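Local coordinates for AP endonuclease, family protein 2 (Mycobacterium smegmatis, PDB 5TNV), which binds a magnesium ion in a xylose isomerase-like TIM barrel and may have endonuclease activity, at residues Met194-Tyr199 / Leu224-Arg229; Thr140-Ala145 / Thr198-Pro203; Leu64-Ile69 / Val309-Arg314; Ala30-Gly35 / Pro296-His301; Ala121-Leu126 / Arg177-His182. All coordinates share one frame; numbering follows the deposited sequence. Where two conformers were deposited one is given.

Interaction 1 (Met194-Tyr199 / Leu224-Arg229); sequences MYEDTY and LGNLVR
Met194, Glu196 and Asn226 bury the most surface here. The Met194 chain is bent at its last torsion. This brings Met194 CE to 3.5 Å from Leu224 CD2, and SD also packs on that methyl. Met194 O accepts from Asn226 ND2 at 2.9 Å. The bond lies in the carbonyl plane and within the amide plane of Asn226. It helps fix the rotation of the amide, whose OD1 is held by Lys254. Glu196 CG sits between its backbone N and carbonyl carbon, and the chain turns sharply at chi2 (-88°). This folds the carboxylate back over one face of the Tyr195 ring, with Glu196 OE1 3.6 Å above its centre. Glu196 OE2 accepts from Arg229 NH2 on its syn lone pair, a salt bridge of 2.8 Å with an N-H...O angle of 162°. OE1 adds only a weak bond to the same nitrogen. The carboxylate and guanidinium planes are steeply turned, 79° apart. The other terminal nitrogen, NH1, is bonded to Tyr256 OH. Leu227 CD2 closes on Glu196 CB at 4.0 Å. The loop after Glu193 and the short helix after Asp223, both magnesium ligands, thus form second-shell packing at the metal site of a TIM barrel.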
# COMPACT_ATOMS: atom_id res chain seq x y z
N MET A 194 -5.84 -11.26 22.10
CA MET A 194 -4.60 -10.61 22.52
C MET A 194 -4.65 -9.14 22.18
O MET A 194 -5.03 -8.75 21.07
CB MET A 194 -3.40 -11.29 21.86
CG MET A 194 -3.19 -12.71 22.33
SD MET A 194 -1.79 -13.57 21.63
CE MET A 194 -0.44 -12.50 22.17
N TYR A 195 -4.23 -8.31 23.13
CA TYR A 195 -4.33 -6.84 23.04
C TYR A 195 -3.32 -6.29 24.04
O TYR A 195 -3.17 -6.81 25.15
CB TYR A 195 -5.75 -6.37 23.27
CG TYR A 195 -5.97 -4.88 23.12
CD1 TYR A 195 -5.62 -4.01 24.15
CD2 TYR A 195 -6.52 -4.33 21.98
CE1 TYR A 195 -5.78 -2.65 24.06
CE2 TYR A 195 -6.74 -2.96 21.88
CZ TYR A 195 -6.37 -2.14 22.89
OH TYR A 195 -6.61 -0.77 22.79
N GLU A 196 -2.66 -5.22 23.67
CA GLU A 196 -1.61 -4.59 24.47
C GLU A 196 -2.10 -4.14 25.84
O GLU A 196 -3.22 -3.67 26.05
CB GLU A 196 -1.03 -3.41 23.69
CG GLU A 196 -2.01 -2.35 23.23
CD GLU A 196 -2.68 -2.57 21.89
OE1 GLU A 196 -2.88 -3.72 21.47
OE2 GLU A 196 -3.04 -1.56 21.20
N ASP A 197 -1.18 -4.28 26.79
CA ASP A 197 -1.36 -3.73 28.14
C ASP A 197 -2.42 -4.48 28.92
O ASP A 197 -2.95 -3.94 29.91
CB ASP A 197 -1.61 -2.22 28.12
CG ASP A 197 -0.59 -1.43 27.32
OD1 ASP A 197 0.63 -1.76 27.41
OD2 ASP A 197 -1.01 -0.49 26.60
N THR A 198 -2.71 -5.70 28.51
CA THR A 198 -3.66 -6.58 29.18
C THR A 198 -3.00 -7.84 29.68
O THR A 198 -1.81 -8.11 29.39
CB THR A 198 -4.85 -6.98 28.27
OG1 THR A 198 -4.44 -7.95 27.29
CG2 THR A 198 -5.51 -5.76 27.63
N TYR A 199 -3.78 -8.68 30.37
CA TYR A 199 -3.29 -9.97 30.83
C TYR A 199 -2.69 -10.82 29.71
O TYR A 199 -1.89 -11.71 29.98
CB TYR A 199 -4.40 -10.82 31.51
CG TYR A 199 -5.08 -10.08 32.66
CD1 TYR A 199 -4.34 -9.61 33.77
CD2 TYR A 199 -6.44 -9.84 32.65
CE1 TYR A 199 -4.95 -8.94 34.80
CE2 TYR A 199 -7.04 -9.15 33.67
CZ TYR A 199 -6.32 -8.72 34.75
OH TYR A 199 -6.97 -8.00 35.72
N LEU A 224 -2.24 -10.31 16.41
CA LEU A 224 -0.91 -9.75 16.66
C LEU A 224 -0.69 -8.46 15.89
O LEU A 224 0.28 -7.73 16.22
CB LEU A 224 0.20 -10.77 16.42
CG LEU A 224 0.10 -12.03 17.26
CD1 LEU A 224 1.37 -12.86 17.12
CD2 LEU A 224 -0.21 -11.74 18.71
N GLY A 225 -1.54 -8.09 14.95
CA GLY A 225 -1.49 -6.74 14.44
C GLY A 225 -1.61 -5.70 15.57
O GLY A 225 -1.02 -4.63 15.45
N ASN A 226 -2.35 -6.01 16.62
CA ASN A 226 -2.46 -5.11 17.74
C ASN A 226 -1.08 -4.75 18.33
O ASN A 226 -0.89 -3.65 18.83
CB ASN A 226 -3.32 -5.69 18.85
CG ASN A 226 -4.78 -5.81 18.49
OD1 ASN A 226 -5.27 -5.07 17.60
ND2 ASN A 226 -5.50 -6.68 19.16
N LEU A 227 -0.16 -5.70 18.31
CA LEU A 227 1.19 -5.53 18.82
C LEU A 227 2.14 -4.97 17.80
O LEU A 227 3.00 -4.11 18.13
CB LEU A 227 1.72 -6.84 19.40
CG LEU A 227 0.86 -7.49 20.50
CD1 LEU A 227 1.57 -8.69 21.07
CD2 LEU A 227 0.44 -6.50 21.57
N VAL A 228 2.10 -5.44 16.53
CA VAL A 228 3.03 -5.02 15.50
C VAL A 228 2.95 -3.52 15.25
O VAL A 228 3.96 -2.88 14.88
CB VAL A 228 2.76 -5.84 14.22
CG1 VAL A 228 3.44 -5.28 12.99
CG2 VAL A 228 3.10 -7.31 14.45
N ARG A 229 1.78 -2.90 15.45
CA ARG A 229 1.61 -1.46 15.21
C ARG A 229 2.30 -0.62 16.26
O ARG A 229 2.44 0.61 16.05
CB ARG A 229 0.12 -1.13 15.18
CG ARG A 229 -0.59 -1.24 16.55
CD ARG A 229 -2.06 -1.40 16.38
NE ARG A 229 -2.75 -1.59 17.65
CZ ARG A 229 -4.05 -1.82 17.74
NH1 ARG A 229 -4.83 -1.78 16.67
NH2 ARG A 229 -4.57 -2.07 18.95

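Interaction 2 (Thr140-Ala145 / Thr198-Pro203); sequences TGFMQA and TYIGTP
Phe142 meets Thr198, Tyr199 and Ile200 near the end of strand 137-141. Phe142 N donates to water 1 at 2.9 Å. The water donates a hydrogen bond to Thr198 OG1 at 3.0 Å, so it bridges the two segments. The same OG1 accepts from Ile200 N, closing an ST turn, and donates to Tyr195 O. Phe142 CB packs on Thr198 CB at 3.7 Å. Beyond it, the Phe142 ring takes a T-shaped contact from Tyr199. CD2 of Tyr199 stands 3.9 Å above the centre of the Phe142 ring, and the planes are 77° apart. Ile200 CG1 comes to the ring edge, 4.1 Å from Phe142 CD2. It lies between its backbone N and carbonyl carbon (chi1 59°), which directs that branch to the ring. Next in sequence, the Met143 side chain lies beside the magnesium ligand Glu193. The direct contacts are apolar, while one water satisfies the buried Phe142 N and adds to the bonds of Thr198 OG1.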
# COMPACT_ATOMS: atom_id res chain seq x y z
N THR A 140 -13.84 -12.56 23.48
CA THR A 140 -13.74 -11.52 24.49
C THR A 140 -12.28 -11.12 24.66
O THR A 140 -11.38 -11.93 24.45
CB THR A 140 -14.39 -12.02 25.80
OG1 THR A 140 -14.56 -10.95 26.71
CG2 THR A 140 -13.58 -13.10 26.48
N GLY A 141 -12.05 -9.88 25.06
CA GLY A 141 -10.73 -9.44 25.41
C GLY A 141 -10.76 -8.49 26.59
O GLY A 141 -11.82 -8.21 27.15
N PHE A 142 -9.59 -8.00 26.94
CA PHE A 142 -9.44 -7.20 28.16
C PHE A 142 -9.18 -5.74 27.88
O PHE A 142 -9.02 -4.93 28.81
CB PHE A 142 -8.36 -7.84 29.04
CG PHE A 142 -8.73 -9.25 29.48
CD1 PHE A 142 -9.80 -9.45 30.36
CD2 PHE A 142 -8.07 -10.37 29.00
CE1 PHE A 142 -10.19 -10.73 30.72
CE2 PHE A 142 -8.46 -11.64 29.41
CZ PHE A 142 -9.50 -11.81 30.26
N MET A 143 -9.18 -5.35 26.59
CA MET A 143 -9.19 -3.93 26.25
C MET A 143 -10.42 -3.27 26.89
O MET A 143 -11.48 -3.88 27.09
CB MET A 143 -9.16 -3.69 24.74
CG MET A 143 -10.25 -4.39 23.96
SD MET A 143 -9.72 -6.05 23.43
CE MET A 143 -11.25 -6.70 22.79
N GLN A 144 -10.28 -1.99 27.21
CA GLN A 144 -11.35 -1.18 27.80
C GLN A 144 -11.48 0.13 27.02
O GLN A 144 -10.85 0.31 25.99
CB GLN A 144 -11.16 -0.95 29.30
CG GLN A 144 -11.12 -2.23 30.10
CD GLN A 144 -11.19 -2.05 31.58
OE1 GLN A 144 -11.49 -0.95 32.08
NE2 GLN A 144 -10.97 -3.11 32.33
N ALA A 145 -12.33 1.05 27.48
CA ALA A 145 -12.57 2.29 26.76
C ALA A 145 -11.23 3.01 26.48
O ALA A 145 -10.31 3.01 27.31
CB ALA A 145 -13.41 3.23 27.57
N THR A 198 -2.71 -5.70 28.51
CA THR A 198 -3.66 -6.58 29.18
C THR A 198 -3.00 -7.84 29.68
O THR A 198 -1.81 -8.11 29.39
CB THR A 198 -4.85 -6.98 28.27
OG1 THR A 198 -4.44 -7.95 27.29
CG2 THR A 198 -5.51 -5.76 27.63
N TYR A 199 -3.78 -8.68 30.37
CA TYR A 199 -3.29 -9.97 30.83
C TYR A 199 -2.69 -10.82 29.71
O TYR A 199 -1.89 -11.71 29.98
CB TYR A 199 -4.40 -10.82 31.51
CG TYR A 199 -5.08 -10.08 32.66
CD1 TYR A 199 -4.34 -9.61 33.77
CD2 TYR A 199 -6.44 -9.84 32.65
CE1 TYR A 199 -4.95 -8.94 34.80
CE2 TYR A 199 -7.04 -9.15 33.67
CZ TYR A 199 -6.32 -8.72 34.75
OH TYR A 199 -6.97 -8.00 35.72
N ILE A 200 -3.14 -10.59 28.48
CA ILE A 200 -2.73 -11.38 27.32
C ILE A 200 -2.11 -10.46 26.25
O ILE A 200 -2.33 -10.60 25.05
CB ILE A 200 -3.88 -12.28 26.81
CG1 ILE A 200 -5.11 -11.47 26.40
CG2 ILE A 200 -4.18 -13.34 27.88
CD1 ILE A 200 -6.25 -12.32 25.84
N GLY A 201 -1.25 -9.55 26.72
CA GLY A 201 -0.64 -8.49 25.93
C GLY A 201 0.75 -8.75 25.42
O GLY A 201 1.34 -7.85 24.78
N THR A 202 1.30 -9.95 25.66
CA THR A 202 2.53 -10.42 25.07
C THR A 202 2.33 -11.90 24.75
O THR A 202 1.48 -12.54 25.38
CB THR A 202 3.77 -10.30 25.99
OG1 THR A 202 3.66 -11.32 26.99
CG2 THR A 202 3.84 -8.95 26.64
N PRO A 203 3.08 -12.44 23.81
CA PRO A 203 2.97 -13.88 23.56
C PRO A 203 3.16 -14.76 24.79
O PRO A 203 2.36 -15.65 25.05
CB PRO A 203 4.07 -14.10 22.49
CG PRO A 203 4.11 -12.80 21.72
CD PRO A 203 3.95 -11.75 22.79
O HOH W 1 -7.00 -8.63 25.90

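Interaction 3 (Leu64-Ile69 / Val309-Arg314); sequences LGFDHI and VCAENR
Arg314 lays its aliphatic chain over Phe66. Arg314 CD lies over the face of the Phe66 ring, 4.0 Å from its centroid, as a CH-pi contact. CG of Arg314 is anti to the backbone N (chi1 167°), and the extended chain carries the guanidinium past the ring to the Gly65 carbonyl. Gly65 O sits 3.0 Å above the Arg314 guanidinium plane, over its centre, a face contact. Gly65 has positive phi and ends helix 51-63 in a Schellman motif. In the apolar packing, Leu64 CB meets Ala311 CB at 3.7 Å. The Phe66 ring also lies against Ala311 and Cys310. Waters carry the polar links. Water 2 donates to Leu64 O and Ala311 O, each at 2.8 Å, and accepts from Arg314 NH1. Water 4 joins Asp67 OD2 to Arg314 NH2, which are 4.2 Å apart. The contact joins the turn between helix 51-63 and strand 68-70 to helix 306-325. Strand 29-32 also touches Phe66 and Arg314.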
# COMPACT_ATOMS: atom_id res chain seq x y z
N LEU A 64 -19.07 -6.36 -1.48
CA LEU A 64 -17.61 -6.52 -1.52
C LEU A 64 -17.17 -7.97 -1.42
O LEU A 64 -15.95 -8.23 -1.38
CB LEU A 64 -16.96 -5.61 -0.49
CG LEU A 64 -17.02 -4.14 -0.81
CD1 LEU A 64 -16.72 -3.29 0.41
CD2 LEU A 64 -16.10 -3.80 -1.95
N GLY A 65 -18.09 -8.92 -1.42
CA GLY A 65 -17.80 -10.31 -1.63
C GLY A 65 -17.90 -11.21 -0.42
O GLY A 65 -17.77 -12.43 -0.51
N PHE A 66 -18.16 -10.64 0.77
CA PHE A 66 -18.24 -11.47 1.97
C PHE A 66 -19.45 -12.39 1.95
O PHE A 66 -20.51 -12.04 1.44
CB PHE A 66 -18.35 -10.58 3.21
CG PHE A 66 -17.05 -9.93 3.58
CD1 PHE A 66 -16.16 -10.63 4.40
CD2 PHE A 66 -16.69 -8.67 3.16
CE1 PHE A 66 -14.93 -10.09 4.76
CE2 PHE A 66 -15.46 -8.12 3.50
CZ PHE A 66 -14.60 -8.85 4.27
N ASP A 67 -19.27 -13.57 2.55
CA ASP A 67 -20.33 -14.48 2.94
C ASP A 67 -20.66 -14.40 4.43
O ASP A 67 -21.77 -14.74 4.82
CB ASP A 67 -19.93 -15.92 2.62
CG ASP A 67 -19.80 -16.21 1.16
OD1 ASP A 67 -20.66 -15.85 0.41
OD2 ASP A 67 -18.83 -16.87 0.77
N HIS A 68 -19.69 -13.99 5.25
CA HIS A 68 -19.83 -13.99 6.68
C HIS A 68 -19.50 -12.62 7.26
O HIS A 68 -18.64 -11.87 6.72
CB HIS A 68 -18.95 -15.05 7.35
CG HIS A 68 -19.39 -16.43 7.07
ND1 HIS A 68 -18.92 -17.17 6.02
CD2 HIS A 68 -20.32 -17.16 7.75
CE1 HIS A 68 -19.53 -18.34 6.03
NE2 HIS A 68 -20.38 -18.39 7.05
N ILE A 69 -20.11 -12.32 8.42
CA ILE A 69 -19.81 -11.16 9.23
C ILE A 69 -19.59 -11.60 10.67
O ILE A 69 -20.00 -12.70 11.10
CB ILE A 69 -20.92 -10.08 9.17
CG1 ILE A 69 -22.18 -10.55 9.89
CG2 ILE A 69 -21.17 -9.63 7.76
CD1 ILE A 69 -23.15 -9.46 10.27
N VAL A 309 -10.46 -2.43 2.82
CA VAL A 309 -9.26 -3.22 3.09
C VAL A 309 -9.65 -4.60 3.60
O VAL A 309 -9.07 -5.61 3.16
CB VAL A 309 -8.25 -2.51 4.00
CG1 VAL A 309 -7.12 -3.46 4.33
CG2 VAL A 309 -7.73 -1.24 3.34
N CYS A 310 -10.62 -4.71 4.48
CA CYS A 310 -11.08 -6.03 4.92
C CYS A 310 -11.51 -6.89 3.73
O CYS A 310 -11.23 -8.06 3.69
CB CYS A 310 -12.24 -5.92 5.91
SG CYS A 310 -11.70 -5.37 7.58
N ALA A 311 -12.20 -6.31 2.75
CA ALA A 311 -12.64 -7.06 1.60
C ALA A 311 -11.46 -7.57 0.75
O ALA A 311 -11.49 -8.72 0.30
CB ALA A 311 -13.57 -6.21 0.73
N GLU A 312 -10.44 -6.74 0.55
CA GLU A 312 -9.23 -7.24 -0.12
C GLU A 312 -8.59 -8.33 0.70
O GLU A 312 -8.09 -9.35 0.15
CB GLU A 312 -8.26 -6.10 -0.39
CG GLU A 312 -8.69 -5.16 -1.46
CD GLU A 312 -7.64 -4.19 -1.98
OE1 GLU A 312 -6.58 -4.11 -1.42
OE2 GLU A 312 -7.96 -3.49 -2.97
N ASN A 313 -8.56 -8.18 2.02
CA ASN A 313 -7.96 -9.18 2.89
C ASN A 313 -8.68 -10.51 2.81
O ASN A 313 -8.03 -11.57 2.85
CB ASN A 313 -7.91 -8.66 4.33
CG ASN A 313 -6.87 -7.56 4.52
OD1 ASN A 313 -6.04 -7.28 3.64
ND2 ASN A 313 -6.90 -6.94 5.70
N ARG A 314 -10.02 -10.50 2.66
CA ARG A 314 -10.74 -11.75 2.52
C ARG A 314 -10.30 -12.49 1.24
O ARG A 314 -10.03 -13.69 1.26
CB ARG A 314 -12.26 -11.51 2.48
CG ARG A 314 -13.01 -12.75 2.01
CD ARG A 314 -14.53 -12.54 1.91
NE ARG A 314 -15.13 -13.67 1.14
CZ ARG A 314 -15.06 -13.73 -0.17
NH1 ARG A 314 -14.52 -12.80 -0.89
NH2 ARG A 314 -15.57 -14.79 -0.75
O HOH W 2 -14.00 -9.95 -0.23
O HOH W 3 -16.80 -14.20 3.80
O HOH W 4 -16.42 -16.38 1.49

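Interaction 4 (Ala30-Gly35 / Pro296-His301); sequences AANMLG and PFCCEH
Strands 30-32 and 297-299 run parallel in register, Ala30 beside Cys298 and Ala31 beside Cys299, their short axes 41° apart. They are the first and last strands of the TIM barrel, so their pairing closes the barrel. Ala30 N donates to Phe297 O at 3.0 Å. Cys299 N then donates to Ala30 O at 2.8 Å. Asn32 N completes the set with Cys299 O. Ala30 and Cys298 share one face of the sheet. Ala31 and Cys299 share the other, where both lie against outer helices. Asn32 CG is anti to the backbone N (chi1 -172°), which lays the amide alongside Glu300, pointing the same way. Glu300 has two conformers. In the one described, Asn32 ND2 is 3.8 Å from Glu300 CG, and the Glu300 side chain comes about 4 Å from the magnesium ion. Asn32 ND2 is also 3.8 Å from Cys298 SG. The amide is held by an Asx turn, in which Asn32 OD1 accepts from Leu34 N at 2.9 Å.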
# COMPACT_ATOMS: atom_id res chain seq x y z
N ALA A 30 -14.86 -13.66 8.08
CA ALA A 30 -15.90 -12.70 8.40
C ALA A 30 -15.47 -11.25 8.30
O ALA A 30 -14.35 -10.91 8.67
CB ALA A 30 -16.38 -12.92 9.82
N ALA A 31 -16.37 -10.39 7.83
CA ALA A 31 -16.19 -8.95 7.95
C ALA A 31 -16.53 -8.49 9.35
O ALA A 31 -17.69 -8.66 9.80
CB ALA A 31 -17.04 -8.19 6.96
N ASN A 32 -15.62 -7.89 10.07
CA ASN A 32 -15.91 -7.29 11.37
C ASN A 32 -16.72 -6.03 11.16
O ASN A 32 -16.31 -5.20 10.37
CB ASN A 32 -14.59 -6.98 12.07
CG ASN A 32 -14.69 -6.54 13.50
OD1 ASN A 32 -15.23 -5.46 13.72
ND2 ASN A 32 -14.21 -7.30 14.46
N MET A 33 -17.87 -5.86 11.86
CA MET A 33 -18.77 -4.74 11.65
C MET A 33 -18.47 -3.51 12.52
O MET A 33 -19.21 -2.53 12.43
CB MET A 33 -20.22 -5.19 11.91
CG MET A 33 -20.67 -6.30 10.95
SD MET A 33 -20.79 -5.80 9.21
CE MET A 33 -22.32 -4.86 9.26
N LEU A 34 -17.39 -3.51 13.30
CA LEU A 34 -17.19 -2.41 14.25
C LEU A 34 -17.02 -1.08 13.47
O LEU A 34 -17.41 -0.03 14.04
CB LEU A 34 -16.10 -2.69 15.22
CG LEU A 34 -14.71 -2.57 14.95
CD1 LEU A 34 -14.20 -1.13 15.01
CD2 LEU A 34 -13.96 -3.25 16.11
N GLY A 35 -16.51 -1.07 12.25
CA GLY A 35 -16.34 0.16 11.55
C GLY A 35 -17.61 0.89 11.24
O GLY A 35 -17.56 2.12 10.95
N PRO A 296 -12.39 -20.06 12.60
CA PRO A 296 -12.77 -19.08 11.59
C PRO A 296 -11.80 -17.87 11.64
O PRO A 296 -11.14 -17.62 12.63
CB PRO A 296 -14.20 -18.70 11.96
CG PRO A 296 -14.35 -19.02 13.37
CD PRO A 296 -13.39 -20.13 13.71
N PHE A 297 -11.79 -17.13 10.52
CA PHE A 297 -11.09 -15.86 10.43
C PHE A 297 -12.03 -14.70 10.61
O PHE A 297 -13.23 -14.79 10.27
CB PHE A 297 -10.39 -15.71 9.06
CG PHE A 297 -9.27 -16.68 8.80
CD1 PHE A 297 -7.97 -16.38 9.15
CD2 PHE A 297 -9.51 -17.89 8.17
CE1 PHE A 297 -6.91 -17.23 8.89
CE2 PHE A 297 -8.49 -18.79 7.90
CZ PHE A 297 -7.20 -18.46 8.26
N CYS A 298 -11.50 -13.58 11.05
CA CYS A 298 -12.26 -12.34 11.10
C CYS A 298 -11.34 -11.19 10.63
O CYS A 298 -10.28 -10.96 11.22
CB CYS A 298 -12.75 -12.08 12.53
SG CYS A 298 -13.71 -10.58 12.69
N CYS A 299 -11.75 -10.57 9.54
CA CYS A 299 -11.03 -9.43 8.99
C CYS A 299 -11.50 -8.17 9.74
O CYS A 299 -12.66 -7.77 9.63
CB CYS A 299 -11.29 -9.29 7.49
SG CYS A 299 -10.70 -10.66 6.52
N GLU A 300 -10.58 -7.56 10.46
CA GLU A 300 -10.63 -6.31 11.19
C GLU A 300 -9.66 -5.34 10.53
O GLU A 300 -8.63 -5.79 10.11
CB GLU A 300 -10.28 -6.43 12.70
CG GLU A 300 -11.02 -5.46 13.62
CD GLU A 300 -10.18 -4.31 14.15
OE1 GLU A 300 -9.00 -4.47 14.61
OE2 GLU A 300 -10.80 -3.18 14.19
N HIS A 301 -9.88 -4.04 10.59
CA HIS A 301 -8.88 -3.07 10.10
C HIS A 301 -9.25 -1.72 10.63
O HIS A 301 -9.98 -0.98 9.90
CB HIS A 301 -8.87 -3.08 8.59
CG HIS A 301 -7.73 -2.36 7.96
ND1 HIS A 301 -6.47 -2.90 7.81
CD2 HIS A 301 -7.68 -1.10 7.42
CE1 HIS A 301 -5.73 -2.03 7.20
NE2 HIS A 301 -6.42 -0.91 6.93

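Interaction 5 (Ala121-Leu126 / Arg177-His182); sequences ADAHRL and RELGDH
His124 ND1 and His182 ND1 share a 2.7 Å hydrogen bond, the shortest polar link between the two helices. Either nitrogen could be the donor. The rings meet rim to rim, their planes 31° apart, and each ND1 lies near the plane of the other ring. On the far side of its ring, His124 NE2 donates to Glu178 OE2 at 2.8 Å, with an N-H...O angle of 159°. This His-carboxylate bond meets OE2 on its anti side, out of the carboxylate plane. Both nitrogens of His124 are therefore engaged, which fixes the rotation of the ring. The nearby carboxylate would probably favour a proton on NE2. Glu178 reaches it with an extended chain whose CG is anti to the backbone N. One face of the His124 ring is covered by Leu179. Leu179 CD2 sits 3.6 Å from the centroid of the His124 ring, almost on the ring normal, as a CH-pi contact. The same Leu179 CD2 packs on Ala123 CB at 3.7 Å, so it fills the angle between Ala123 and His124. His182 is held again at NE2 by Asp128, further along helix 116-133. The axes of the two short helical segments come within 10.1 Å at 17°. Helices 116-133 and 169-185 are outer helices of the barrel, with strand 137-141 and helix 148-152 between them in the chain. Leu179 also touches Leu120 and Ile127 of helix 116-133.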
# COMPACT_ATOMS: atom_id res chain seq x y z
N ALA A 121 -22.60 -10.94 31.82
CA ALA A 121 -23.95 -11.37 31.50
C ALA A 121 -24.23 -11.29 29.97
O ALA A 121 -24.85 -12.18 29.37
CB ALA A 121 -24.99 -10.58 32.26
N ASP A 122 -23.76 -10.21 29.34
CA ASP A 122 -23.90 -10.07 27.90
C ASP A 122 -23.13 -11.14 27.16
O ASP A 122 -23.61 -11.66 26.13
CB ASP A 122 -23.50 -8.64 27.47
CG ASP A 122 -24.48 -7.58 27.89
OD1 ASP A 122 -25.64 -7.89 28.20
OD2 ASP A 122 -24.06 -6.40 27.87
N ALA A 123 -21.94 -11.51 27.62
CA ALA A 123 -21.17 -12.59 27.01
C ALA A 123 -21.97 -13.90 27.05
O ALA A 123 -22.04 -14.62 26.06
CB ALA A 123 -19.83 -12.71 27.65
N HIS A 124 -22.57 -14.20 28.21
CA HIS A 124 -23.43 -15.40 28.28
C HIS A 124 -24.58 -15.35 27.30
O HIS A 124 -24.91 -16.34 26.65
CB HIS A 124 -23.94 -15.57 29.72
CG HIS A 124 -22.99 -16.18 30.66
ND1 HIS A 124 -22.58 -17.49 30.53
CD2 HIS A 124 -22.44 -15.67 31.82
CE1 HIS A 124 -21.79 -17.76 31.58
NE2 HIS A 124 -21.70 -16.69 32.35
N ARG A 125 -25.21 -14.16 27.18
CA ARG A 125 -26.31 -14.02 26.21
C ARG A 125 -25.82 -14.30 24.79
O ARG A 125 -26.52 -14.96 23.99
CB ARG A 125 -26.95 -12.66 26.32
CG ARG A 125 -27.80 -12.43 27.52
CD ARG A 125 -28.59 -11.13 27.54
NE ARG A 125 -29.53 -11.13 26.45
CZ ARG A 125 -30.70 -11.76 26.41
NH1 ARG A 125 -31.05 -12.46 27.49
NH2 ARG A 125 -31.47 -11.67 25.31
N LEU A 126 -24.65 -13.77 24.45
CA LEU A 126 -24.08 -14.00 23.11
C LEU A 126 -23.74 -15.47 22.88
O LEU A 126 -23.92 -15.98 21.77
CB LEU A 126 -22.89 -13.10 22.87
CG LEU A 126 -23.19 -11.60 22.85
CD1 LEU A 126 -21.90 -10.80 22.75
CD2 LEU A 126 -24.08 -11.23 21.68
N ARG A 177 -13.36 -19.06 32.64
CA ARG A 177 -13.78 -20.44 32.77
C ARG A 177 -15.28 -20.61 32.79
O ARG A 177 -15.83 -21.54 32.22
CB ARG A 177 -13.18 -21.08 34.03
CG ARG A 177 -11.66 -21.28 33.99
CD ARG A 177 -11.15 -21.62 35.40
NE ARG A 177 -9.78 -21.96 35.45
CZ ARG A 177 -9.08 -22.11 36.54
NH1 ARG A 177 -9.62 -21.91 37.73
NH2 ARG A 177 -7.80 -22.45 36.38
N GLU A 178 -15.95 -19.71 33.47
CA GLU A 178 -17.42 -19.73 33.53
C GLU A 178 -18.00 -19.61 32.13
O GLU A 178 -18.94 -20.33 31.72
CB GLU A 178 -17.91 -18.58 34.42
CG GLU A 178 -19.36 -18.43 34.61
CD GLU A 178 -19.73 -17.18 35.43
OE1 GLU A 178 -18.94 -16.81 36.37
OE2 GLU A 178 -20.79 -16.72 34.96
N LEU A 179 -17.47 -18.66 31.33
CA LEU A 179 -17.90 -18.56 29.94
C LEU A 179 -17.55 -19.77 29.13
O LEU A 179 -18.37 -20.25 28.32
CB LEU A 179 -17.33 -17.27 29.30
CG LEU A 179 -17.89 -15.96 29.88
CD1 LEU A 179 -17.06 -14.77 29.32
CD2 LEU A 179 -19.36 -15.79 29.57
N GLY A 180 -16.36 -20.31 29.33
CA GLY A 180 -15.99 -21.52 28.62
C GLY A 180 -16.91 -22.71 28.91
O GLY A 180 -17.22 -23.49 27.99
N ASP A 181 -17.34 -22.89 30.17
CA ASP A 181 -18.30 -23.95 30.46
C ASP A 181 -19.56 -23.82 29.63
O ASP A 181 -20.09 -24.80 29.08
CB ASP A 181 -18.64 -24.00 31.94
CG ASP A 181 -17.56 -24.40 32.89
OD1 ASP A 181 -16.59 -25.03 32.46
OD2 ASP A 181 -17.72 -24.10 34.08
N HIS A 182 -20.07 -22.59 29.53
CA HIS A 182 -21.31 -22.30 28.78
C HIS A 182 -21.09 -22.54 27.29
O HIS A 182 -21.92 -23.15 26.62
CB HIS A 182 -21.82 -20.93 29.15
CG HIS A 182 -23.17 -20.58 28.64
ND1 HIS A 182 -23.68 -19.32 28.85
CD2 HIS A 182 -24.11 -21.29 27.96
CE1 HIS A 182 -24.90 -19.30 28.29
NE2 HIS A 182 -25.17 -20.46 27.76

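How the interactions relate
Interactions 1, 2 and 4 are buried, while 3 and 5 are only partly buried. Interactions 1 and 2 share the loop residues Thr198 and Tyr199 and touch one another; one uses a salt bridge, the other aromatic packing and a water. Both lie by the metal site, as does interaction 4, where backbone bonds within the sheet dominate. Interactions 3 and 4 also touch: His68 O probably accepts from Ala31 N, since strands 68-70 and 29-32 are neighbours. Interaction 3 joins a turn to a helix largely through water and an arginine. Interaction 5 joins two outer helices by histidine bonds, about 28 Å between centres from interaction 3.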